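Local coordinates for protein 16S rRNA (adenine(1408)-N(1))-methyltransferase (Escherichia coli, PDB 3MTE) that methylates the N1 position of adenine 1408 in the 16S rRNA of assembled 30S subunits, using S-adenosylmethionine, and so confers resistance to aminoglycosides such as kanamycin and apramycin, at residues 30-35 and 102-107; 96-101 and 128-133; 178-183 and 217-222. All coordinates share one frame; numbering follows the deposited sequence. Where two conformers were deposited one is given.

Contact 1: 30-35 and 102-107. With SAM (S-adenosylmethionine), chain C.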
loop_
_atom_site.group_PDB
_atom_site.type_symbol
_atom_site.label_atom_id
_atom_site.label_comp_id
_atom_site.label_asym_id
_atom_site.label_seq_id
_atom_site.Cartn_x
_atom_site.Cartn_y
_atom_site.Cartn_z
ATOM N N VAL A 30 -3.853 13.528 0.277
ATOM C CA VAL A 30 -2.656 12.722 0.050
ATOM C C VAL A 30 -2.965 11.246 0.284
ATOM O O VAL A 30 -3.546 10.887 1.303
ATOM C CB VAL A 30 -1.525 13.145 0.997
ATOM C CG1 VAL A 30 -0.316 12.230 0.841
ATOM C CG2 VAL A 30 -1.120 14.615 0.728
ATOM N N HIS A 31 -2.577 10.390 -0.655
ATOM C CA HIS A 31 -2.755 8.946 -0.488
ATOM C C HIS A 31 -1.412 8.238 -0.473
ATOM O O HIS A 31 -0.550 8.534 -1.302
ATOM C CB HIS A 31 -3.589 8.379 -1.632
ATOM C CG HIS A 31 -3.785 6.899 -1.534
ATOM N ND1 HIS A 31 -4.732 6.336 -0.706
ATOM C CD2 HIS A 31 -3.112 5.865 -2.099
ATOM C CE1 HIS A 31 -4.645 5.017 -0.777
ATOM N NE2 HIS A 31 -3.675 4.706 -1.621
ATOM N N ILE A 32 -1.226 7.299 0.456
ATOM C CA ILE A 32 0.000 6.496 0.486
ATOM C C ILE A 32 -0.318 5.050 0.174
ATOM O O ILE A 32 -1.212 4.466 0.789
ATOM C CB ILE A 32 0.718 6.567 1.859
ATOM C CG1 ILE A 32 1.283 7.971 2.083
ATOM C CG2 ILE A 32 1.831 5.492 1.944
ATOM C CD1 ILE A 32 1.931 8.150 3.454
ATOM N N ASP A 33 0.397 4.487 -0.794
ATOM C CA ASP A 33 0.260 3.056 -1.130
ATOM C C ASP A 33 1.565 2.359 -0.728
ATOM O O ASP A 33 2.625 2.617 -1.308
ATOM C CB ASP A 33 -0.013 2.901 -2.627
ATOM C CG ASP A 33 -0.262 1.448 -3.047
ATOM O OD1 ASP A 33 -0.921 0.700 -2.284
ATOM O OD2 ASP A 33 0.195 1.073 -4.150
ATOM N N LEU A 34 1.495 1.486 0.277
ATOM C CA LEU A 34 2.690 0.851 0.834
ATOM C C LEU A 34 2.942 -0.501 0.167
ATOM O O LEU A 34 2.035 -1.325 0.069
ATOM C CB LEU A 34 2.529 0.665 2.349
ATOM C CG LEU A 34 3.664 -0.051 3.096
ATOM C CD1 LEU A 34 5.014 0.678 2.953
ATOM C CD2 LEU A 34 3.287 -0.217 4.566
ATOM N N GLY A 35 4.175 -0.739 -0.278
ATOM C CA GLY A 35 4.476 -1.946 -1.035
ATOM C C GLY A 35 3.797 -1.851 -2.388
ATOM O O GLY A 35 3.058 -2.768 -2.805
ATOM N N ASP A 102 -4.231 11.149 3.992
ATOM C CA ASP A 102 -5.682 11.110 4.192
ATOM C C ASP A 102 -6.227 9.698 4.000
ATOM O O ASP A 102 -7.327 9.371 4.467
ATOM C CB ASP A 102 -6.394 12.072 3.243
ATOM C CG ASP A 102 -5.971 13.516 3.461
ATOM O OD1 ASP A 102 -6.560 14.181 4.337
ATOM O OD2 ASP A 102 -5.032 13.973 2.774
ATOM N N SER A 103 -5.462 8.863 3.307
ATOM C CA SER A 103 -5.853 7.472 3.097
ATOM C C SER A 103 -4.603 6.654 2.824
ATOM O O SER A 103 -3.587 7.182 2.372
ATOM C CB SER A 103 -6.847 7.358 1.942
ATOM O OG SER A 103 -6.346 7.959 0.755
ATOM N N ILE A 104 -4.671 5.354 3.085
ATOM C CA ILE A 104 -3.500 4.501 2.933
ATOM C C ILE A 104 -3.940 3.098 2.544
ATOM O O ILE A 104 -4.948 2.607 3.047
ATOM C CB ILE A 104 -2.658 4.488 4.224
ATOM C CG1 ILE A 104 -1.536 3.452 4.146
ATOM C CG2 ILE A 104 -3.538 4.242 5.449
ATOM C CD1 ILE A 104 -0.399 3.760 5.095
ATOM N N SER A 105 -3.205 2.473 1.626
ATOM C CA SER A 105 -3.538 1.124 1.161
ATOM C C SER A 105 -2.323 0.218 1.229
ATOM O O SER A 105 -1.172 0.663 1.047
ATOM C CB SER A 105 -4.068 1.179 -0.276
ATOM O OG SER A 105 -3.124 1.829 -1.129
ATOM N N ILE A 106 -2.577 -1.061 1.510
ATOM C CA ILE A 106 -1.597 -2.116 1.279
ATOM C C ILE A 106 -2.303 -3.138 0.395
ATOM O O ILE A 106 -3.242 -3.791 0.841
ATOM C CB ILE A 106 -1.124 -2.780 2.587
ATOM C CG1 ILE A 106 -0.585 -1.734 3.567
ATOM C CG2 ILE A 106 -0.046 -3.834 2.286
ATOM C CD1 ILE A 106 -0.166 -2.306 4.929
ATOM N N LEU A 107 -1.886 -3.233 -0.865
ATOM C CA LEU A 107 -2.587 -4.056 -1.856
ATOM C C LEU A 107 -1.759 -5.259 -2.284
ATOM O O LEU A 107 -0.661 -5.107 -2.809
ATOM C CB LEU A 107 -2.910 -3.232 -3.102
ATOM C CG LEU A 107 -3.658 -1.908 -2.872
ATOM C CD1 LEU A 107 -3.732 -1.125 -4.177
ATOM C CD2 LEU A 107 -5.055 -2.171 -2.320
HETATM N N SAM C . 0.819 -3.424 -4.351
HETATM C CA SAM C . 1.426 -4.212 -5.420
HETATM C C SAM C . 0.412 -4.525 -6.512
HETATM O OXT SAM C . -0.794 -4.403 -6.298
HETATM C CB SAM C . 1.996 -5.528 -4.884
HETATM C CG SAM C . 3.209 -5.989 -5.680
HETATM S SD SAM C . 4.046 -7.412 -4.931
HETATM C CE SAM C . 2.674 -8.563 -4.725
HETATM C "C5'" SAM C . 4.320 -6.923 -3.215
HETATM C "C4'" SAM C . 5.271 -5.725 -3.068
HETATM O "O4'" SAM C . 5.500 -5.530 -1.688
HETATM C "C3'" SAM C . 6.634 -5.914 -3.721
HETATM O "O3'" SAM C . 6.913 -4.828 -4.568
HETATM C "C2'" SAM C . 7.636 -5.835 -2.584
HETATM O "O2'" SAM C . 8.855 -5.209 -2.955
HETATM C "C1'" SAM C . 6.838 -5.087 -1.522
HETATM N N9 SAM C . 7.340 -5.421 -0.179
HETATM C C8 SAM C . 7.736 -6.649 0.289
HETATM N N7 SAM C . 8.136 -6.493 1.575
HETATM C C5 SAM C . 7.998 -5.193 1.918
HETATM C C6 SAM C . 8.264 -4.487 3.082
HETATM N N6 SAM C . 8.753 -5.115 4.153
HETATM N N1 SAM C . 8.001 -3.140 3.119
HETATM C C2 SAM C . 7.503 -2.470 2.018
HETATM N N3 SAM C . 7.246 -3.180 0.863
HETATM C C4 SAM C . 7.497 -4.509 0.822
HETATM O O HOH W 1 0.154 -1.796 -2.009
HETATM O O HOH W 2 1.877 -4.844 -1.202
#

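Contact 2: 96-101 and 128-133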
loop_
_atom_site.group_PDB
_atom_site.type_symbol
_atom_site.label_atom_id
_atom_site.label_comp_id
_atom_site.label_asym_id
_atom_site.label_seq_id
_atom_site.Cartn_x
_atom_site.Cartn_y
_atom_site.Cartn_z
ATOM N N GLU A 96 9.731 11.681 7.733
ATOM C CA GLU A 96 9.131 12.785 6.979
ATOM C C GLU A 96 7.692 12.518 6.534
ATOM O O GLU A 96 6.959 13.447 6.202
ATOM C CB GLU A 96 9.972 13.103 5.736
ATOM C CG GLU A 96 11.306 13.777 6.019
ATOM C CD GLU A 96 12.427 12.789 6.277
ATOM O OE1 GLU A 96 12.157 11.565 6.345
ATOM O OE2 GLU A 96 13.581 13.242 6.409
ATOM N N LEU A 97 7.302 11.248 6.488
ATOM C CA LEU A 97 5.957 10.881 6.052
ATOM C C LEU A 97 4.956 10.786 7.198
ATOM O O LEU A 97 3.816 10.384 6.992
ATOM C CB LEU A 97 5.991 9.553 5.300
ATOM C CG LEU A 97 6.837 9.516 4.032
ATOM C CD1 LEU A 97 6.798 8.108 3.439
ATOM C CD2 LEU A 97 6.329 10.539 3.031
ATOM N N LYS A 98 5.372 11.158 8.406
ATOM C CA LYS A 98 4.485 11.043 9.561
ATOM C C LYS A 98 3.271 11.961 9.444
ATOM O O LYS A 98 3.407 13.147 9.101
ATOM C CB LYS A 98 5.240 11.357 10.854
ATOM C CG LYS A 98 6.114 10.223 11.352
ATOM C CD LYS A 98 6.348 10.346 12.846
ATOM C CE LYS A 98 6.833 9.033 13.440
ATOM N NZ LYS A 98 7.000 9.147 14.916
ATOM N N ASN A 99 2.091 11.414 9.725
ATOM C CA ASN A 99 0.878 12.232 9.847
ATOM C C ASN A 99 0.499 12.965 8.548
ATOM O O ASN A 99 -0.058 14.062 8.583
ATOM C CB ASN A 99 1.076 13.242 10.989
ATOM C CG ASN A 99 -0.187 14.008 11.328
ATOM O OD1 ASN A 99 -1.259 13.424 11.474
ATOM N ND2 ASN A 99 -0.061 15.330 11.477
ATOM N N ILE A 100 0.806 12.362 7.402
ATOM C CA ILE A 100 0.611 13.040 6.119
ATOM C C ILE A 100 -0.593 12.540 5.298
ATOM O O ILE A 100 -1.202 13.306 4.550
ATOM C CB ILE A 100 1.913 12.989 5.263
ATOM C CG1 ILE A 100 1.845 13.965 4.093
ATOM C CG2 ILE A 100 2.182 11.594 4.747
ATOM C CD1 ILE A 100 3.061 13.886 3.192
ATOM N N ALA A 101 -0.956 11.269 5.455
ATOM C CA ALA A 101 -1.921 10.646 4.543
ATOM C C ALA A 101 -3.379 10.790 4.952
ATOM O O ALA A 101 -3.727 10.557 6.108
ATOM C CB ALA A 101 -1.583 9.148 4.344
ATOM N N VAL A 128 3.082 2.074 10.375
ATOM C CA VAL A 128 2.254 2.349 9.206
ATOM C C VAL A 128 1.118 3.325 9.548
ATOM O O VAL A 128 0.855 4.274 8.802
ATOM C CB VAL A 128 1.691 1.038 8.591
ATOM C CG1 VAL A 128 0.678 1.340 7.494
ATOM C CG2 VAL A 128 2.825 0.187 8.047
ATOM N N ALA A 129 0.450 3.100 10.682
ATOM C CA ALA A 129 -0.628 3.986 11.113
ATOM C C ALA A 129 -0.092 5.404 11.347
ATOM O O ALA A 129 -0.799 6.386 11.137
ATOM C CB ALA A 129 -1.309 3.456 12.380
ATOM N N ASP A 130 1.161 5.502 11.782
ATOM C CA ASP A 130 1.787 6.802 12.031
ATOM C C ASP A 130 1.886 7.657 10.772
ATOM O O ASP A 130 2.031 8.877 10.860
ATOM C CB ASP A 130 3.181 6.629 12.635
ATOM C CG ASP A 130 3.145 6.441 14.135
ATOM O OD1 ASP A 130 2.073 6.677 14.733
ATOM O OD2 ASP A 130 4.188 6.066 14.714
ATOM N N LEU A 131 1.809 7.022 9.607
ATOM C CA LEU A 131 1.883 7.748 8.335
ATOM C C LEU A 131 0.599 8.509 8.052
ATOM O O LEU A 131 0.557 9.382 7.184
ATOM C CB LEU A 131 2.098 6.783 7.172
ATOM C CG LEU A 131 3.298 5.843 7.182
ATOM C CD1 LEU A 131 3.215 4.927 5.965
ATOM C CD2 LEU A 131 4.598 6.632 7.193
ATOM N N ALA A 132 -0.465 8.139 8.753
ATOM C CA ALA A 132 -1.777 8.647 8.417
ATOM C C ALA A 132 -2.266 9.699 9.382
ATOM O O ALA A 132 -1.884 9.720 10.555
ATOM C CB ALA A 132 -2.790 7.490 8.328
ATOM N N LYS A 133 -3.124 10.578 8.880
ATOM C CA LYS A 133 -3.753 11.578 9.726
ATOM C C LYS A 133 -4.890 10.919 10.484
ATOM O O LYS A 133 -5.382 9.858 10.088
ATOM C CB LYS A 133 -4.257 12.754 8.889
ATOM C CG LYS A 133 -3.136 13.466 8.137
ATOM C CD LYS A 133 -3.558 14.825 7.603
ATOM C CE LYS A 133 -4.383 14.699 6.348
ATOM N NZ LYS A 133 -4.917 16.028 5.909
#

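Contact 3: 178-183 and 217-222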
loop_
_atom_site.group_PDB
_atom_site.type_symbol
_atom_site.label_atom_id
_atom_site.label_comp_id
_atom_site.label_asym_id
_atom_site.label_seq_id
_atom_site.Cartn_x
_atom_site.Cartn_y
_atom_site.Cartn_z
ATOM N N SER A 178 -2.933 -1.469 17.136
ATOM C CA SER A 178 -1.957 -0.916 16.199
ATOM C C SER A 178 -2.430 0.415 15.621
ATOM O O SER A 178 -1.700 1.066 14.870
ATOM C CB SER A 178 -1.690 -1.901 15.057
ATOM O OG SER A 178 -1.301 -3.176 15.544
ATOM N N GLY A 179 -3.661 0.799 15.948
ATOM C CA GLY A 179 -4.220 2.062 15.491
ATOM C C GLY A 179 -5.130 1.984 14.276
ATOM O O GLY A 179 -5.387 2.994 13.619
ATOM N N PHE A 180 -5.623 0.786 13.970
ATOM C CA PHE A 180 -6.582 0.614 12.880
ATOM C C PHE A 180 -7.947 0.133 13.378
ATOM O O PHE A 180 -8.041 -0.895 14.047
ATOM C CB PHE A 180 -6.039 -0.364 11.827
ATOM C CG PHE A 180 -4.784 0.116 11.143
ATOM C CD1 PHE A 180 -4.859 0.899 10.002
ATOM C CD2 PHE A 180 -3.532 -0.216 11.644
ATOM C CE1 PHE A 180 -3.703 1.348 9.375
ATOM C CE2 PHE A 180 -2.373 0.222 11.020
ATOM C CZ PHE A 180 -2.460 1.008 9.884
ATOM N N ARG A 181 -9.000 0.884 13.057
ATOM C CA ARG A 181 -10.363 0.477 13.385
ATOM C C ARG A 181 -11.022 -0.194 12.182
ATOM O O ARG A 181 -11.346 0.470 11.203
ATOM C CB ARG A 181 -11.194 1.688 13.820
ATOM C CG ARG A 181 -12.568 1.327 14.382
ATOM C CD ARG A 181 -13.476 2.553 14.522
ATOM N NE ARG A 181 -14.056 2.955 13.243
ATOM C CZ ARG A 181 -13.811 4.112 12.634
ATOM N NH1 ARG A 181 -13.011 5.007 13.195
ATOM N NH2 ARG A 181 -14.383 4.380 11.470
ATOM N N ILE A 182 -11.228 -1.511 12.254
ATOM C CA ILE A 182 -11.863 -2.221 11.150
ATOM C C ILE A 182 -13.340 -1.841 11.048
ATOM O O ILE A 182 -14.089 -1.972 12.018
ATOM C CB ILE A 182 -11.750 -3.751 11.328
ATOM C CG1 ILE A 182 -10.282 -4.177 11.277
ATOM C CG2 ILE A 182 -12.569 -4.485 10.258
ATOM C CD1 ILE A 182 -10.072 -5.667 11.501
ATOM N N ASP A 183 -13.751 -1.378 9.872
ATOM C CA ASP A 183 -15.148 -1.027 9.613
ATOM C C ASP A 183 -15.832 -2.107 8.804
ATOM O O ASP A 183 -17.042 -2.320 8.928
ATOM C CB ASP A 183 -15.241 0.265 8.804
ATOM C CG ASP A 183 -15.000 1.494 9.631
ATOM O OD1 ASP A 183 -15.009 1.406 10.882
ATOM O OD2 ASP A 183 -14.802 2.555 9.013
ATOM N N GLY A 217 -11.200 0.353 6.913
ATOM C CA GLY A 217 -11.768 1.114 8.006
ATOM C C GLY A 217 -11.044 2.434 8.098
ATOM O O GLY A 217 -10.626 2.992 7.079
ATOM N N HIS A 218 -10.888 2.931 9.316
ATOM C CA HIS A 218 -10.201 4.203 9.504
ATOM C C HIS A 218 -9.112 4.097 10.548
ATOM O O HIS A 218 -9.169 3.255 11.437
ATOM C CB HIS A 218 -11.205 5.294 9.880
ATOM C CG HIS A 218 -12.140 5.636 8.764
ATOM N ND1 HIS A 218 -13.291 4.918 8.514
ATOM C CD2 HIS A 218 -12.070 6.587 7.803
ATOM C CE1 HIS A 218 -13.901 5.429 7.459
ATOM N NE2 HIS A 218 -13.180 6.442 7.009
ATOM N N VAL A 219 -8.121 4.970 10.439
ATOM C CA VAL A 219 -7.001 4.949 11.357
ATOM C C VAL A 219 -7.457 5.616 12.653
ATOM O O VAL A 219 -7.926 6.754 12.644
ATOM C CB VAL A 219 -5.768 5.663 10.754
ATOM C CG1 VAL A 219 -4.667 5.789 11.792
ATOM C CG2 VAL A 219 -5.261 4.904 9.517
ATOM N N SER A 220 -7.346 4.892 13.759
ATOM C CA SER A 220 -7.891 5.363 15.025
ATOM C C SER A 220 -6.800 5.788 15.996
ATOM O O SER A 220 -7.079 6.417 17.013
ATOM C CB SER A 220 -8.741 4.267 15.668
ATOM O OG SER A 220 -7.971 3.089 15.871
ATOM N N LYS A 221 -5.559 5.441 15.679
ATOM C CA LYS A 221 -4.443 5.655 16.593
ATOM C C LYS A 221 -4.337 7.097 17.096
ATOM O O LYS A 221 -3.793 7.343 18.176
ATOM C CB LYS A 221 -3.126 5.229 15.938
ATOM C CG LYS A 221 -1.943 5.218 16.887
ATOM C CD LYS A 221 -0.668 4.746 16.209
ATOM C CE LYS A 221 0.500 4.843 17.180
ATOM N NZ LYS A 221 1.813 4.650 16.515
ATOM N N HIS A 222 -4.865 8.041 16.320
ATOM C CA HIS A 222 -4.677 9.460 16.619
ATOM C C HIS A 222 -5.930 10.142 17.176
ATOM O O HIS A 222 -7.053 9.687 16.957
ATOM C CB HIS A 222 -4.179 10.199 15.375
ATOM C CG HIS A 222 -3.107 9.464 14.629
ATOM N ND1 HIS A 222 -1.853 9.240 15.156
ATOM C CD2 HIS A 222 -3.101 8.910 13.393
ATOM C CE1 HIS A 222 -1.122 8.574 14.279
ATOM N NE2 HIS A 222 -1.855 8.363 13.201
#

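Contact 1: 30-35 and 102-107
His31 lies over the neighbouring strand and grips two serines with the edge of its ring. Its CG stands anti to the backbone N (chi1 179°), which lays the imidazole along strand 103-107: ND1 is 2.7 Å from Ser103 OG, in a hydrogen bond whose direction is not fixed, and NE2 donates to Ser105 OG at 3.0 Å. Ser105 OG in turn donates a hydrogen bond to Asp33 OD1 (2.7 Å), approaching from above the carboxylate plane. Beneath this polar row the two strands run parallel, their short axes 4.8 Å apart, bonded through Ile32 N to Ser103 O, Ser105 N to Ile32 O and Leu34 N to Ser105 O. The opposite face, carrying Ile32, Leu34, Ile104 and Ile106, is apolar and closed off from solvent; Leu34 CD2 lies 4.1 Å from Ile106 CD1, and Val128 and Leu131 cover the layer. The end with His31, Ser103 and Asp102 is the more open to solvent, though its polar groups are firmly bonded; there Asp102 OD2 accepts from Val30 N.

At the C-terminal ends the strands part, and water and cofactor fill the gap. One water accepts from Leu107 N and lies 2.7 Å from Asp33 OD1, whose other oxygen, OD2, is bonded to Thr36. A second water donates to both Gly35 O and Leu107 O. The amino group of S-adenosylmethionine donates to the same two carbonyls, at 2.8 Å to Gly35 O and 2.7 Å to Leu107 O. Such splayed ends of adjacent parallel strands form the cofactor cleft of Rossmann-like methyltransferases; here two carbonyl oxygens, with the Asp33 carboxylate nearby, make surroundings that would probably favour a positively charged ammonium.

Contact 2: 96-101 and 128-133
Leu131 O lies at the centre of the contact, accepting from two successive amides of the facing loop. Ala101 N reaches it in the carbonyl plane at 3.0 Å, whereas Ile100 N, at the same length, comes from above that plane. On one flank Asn99 N donates to Asp130 O (2.8 Å); on the other Lys133 N gives an almost straight bond to Ala101 O, with an angle of 178° at the hydrogen. Side chains fill in around this backbone core. Leu97 CB rests 3.7 Å from Leu131 CD2, and the aliphatic part of Lys133 passes over the loop, its CG 3.2 Å from Asn99 O. A bend at chi3 (-78°) then turns the chain of Lys133 so that NZ forms a salt bridge with Asp102. Lys98 and Asp130 run side by side, but their charged ends stay beyond salt-bridge range, and Asp130 OD1 is instead paired with Lys221.

Further out, two tight turns set the amides and carbonyls in place: a type II turn from Leu97 to Ile100 and a type I turn from Ala129 to Ala132. Ile32 and Ile104 of the central sheet back Leu131, while Leu20 packs on Leu97 and Ile100. The Ala101–Ala132 bridge is a short parallel pairing just before the main sheet, where the beta-alpha-beta crossover from strand 101-107 by way of helices 111-118 and 122-129 comes back towards strand 136-142, as in Rossmann-like methyltransferases.

Contact 3: 178-183 and 217-222
Chi1 of -171° swings Arg181 CG anti to the backbone N, and a bend at chi3 (78°) folds the guanidinium, in the conformer described, back beside His218, the two flat groups only 21° apart. The imidazole itself has CG anti to the carbonyl carbon, which brings ND1 within range of Asp183. There it donates to Asp183 OD2 at 2.8 Å, the oxygen lying close to the ring plane and the proton arriving nearly along its C-O axis. Asp183 also receives Arg181 NE on the syn lone pair of OD1 (3.0 Å), a salt bridge, so that the one carboxylate serves both arginine and histidine. Arg181 NH1 has a second acid partner in Glu135, so the two carboxylates probably offset the charge of the guanidinium beside His218.

These side chains decorate a hydrogen-bonded antiparallel pair: Arg181 N donates to His218 O at 2.9 Å, and His218 N returns a bond to Arg181 O. The pairing of strands 180-188 and 212-219 forms the antiparallel margin of the seven-stranded Rossmann-like sheet, whose 3-2-1-4-5-7-6 order is that of class I methyltransferases. On the face away from Arg181, Phe180 CE1 touches Val219 CG2 (3.9 Å), and the ring makes edge-to-face contacts with Phe138 and Phe140.

Strand 180-183 follows a Schellman motif at the end of helix 169-177. Its Gly179 presents a carbonyl oxygen to two donors on one face of its plane, Ser220 N at 2.7 Å and Lys221 N at 3.2 Å. Lys221 CB presses to 3.4 Å from Gly179 CA, beyond which the extended lysine reaches Ser126 of helix 122-129.

Overall arrangement
Contact 1 and contact 3 belong to the same seven-stranded sheet, one at its centre and the other at its antiparallel margin, with centres about 14 Å apart. Contact 2 touches both from the end of the sheet away from the cofactor. Towards contact 1, Lys133 NZ meets Asp102 OD1 at 2.9 Å and Val128 CG2 packs on Leu34 CD2; towards contact 3, Asp130 OD1 meets Lys221 NZ at 2.7 Å. Only contact 1 binds S-adenosylmethionine directly, in a pocket that Asp58, Ala90 and Glu91 help complete. Side chains of the other two stand back from the cofactor, Leu131 by about 9 Å and Phe180 by about 13 Å.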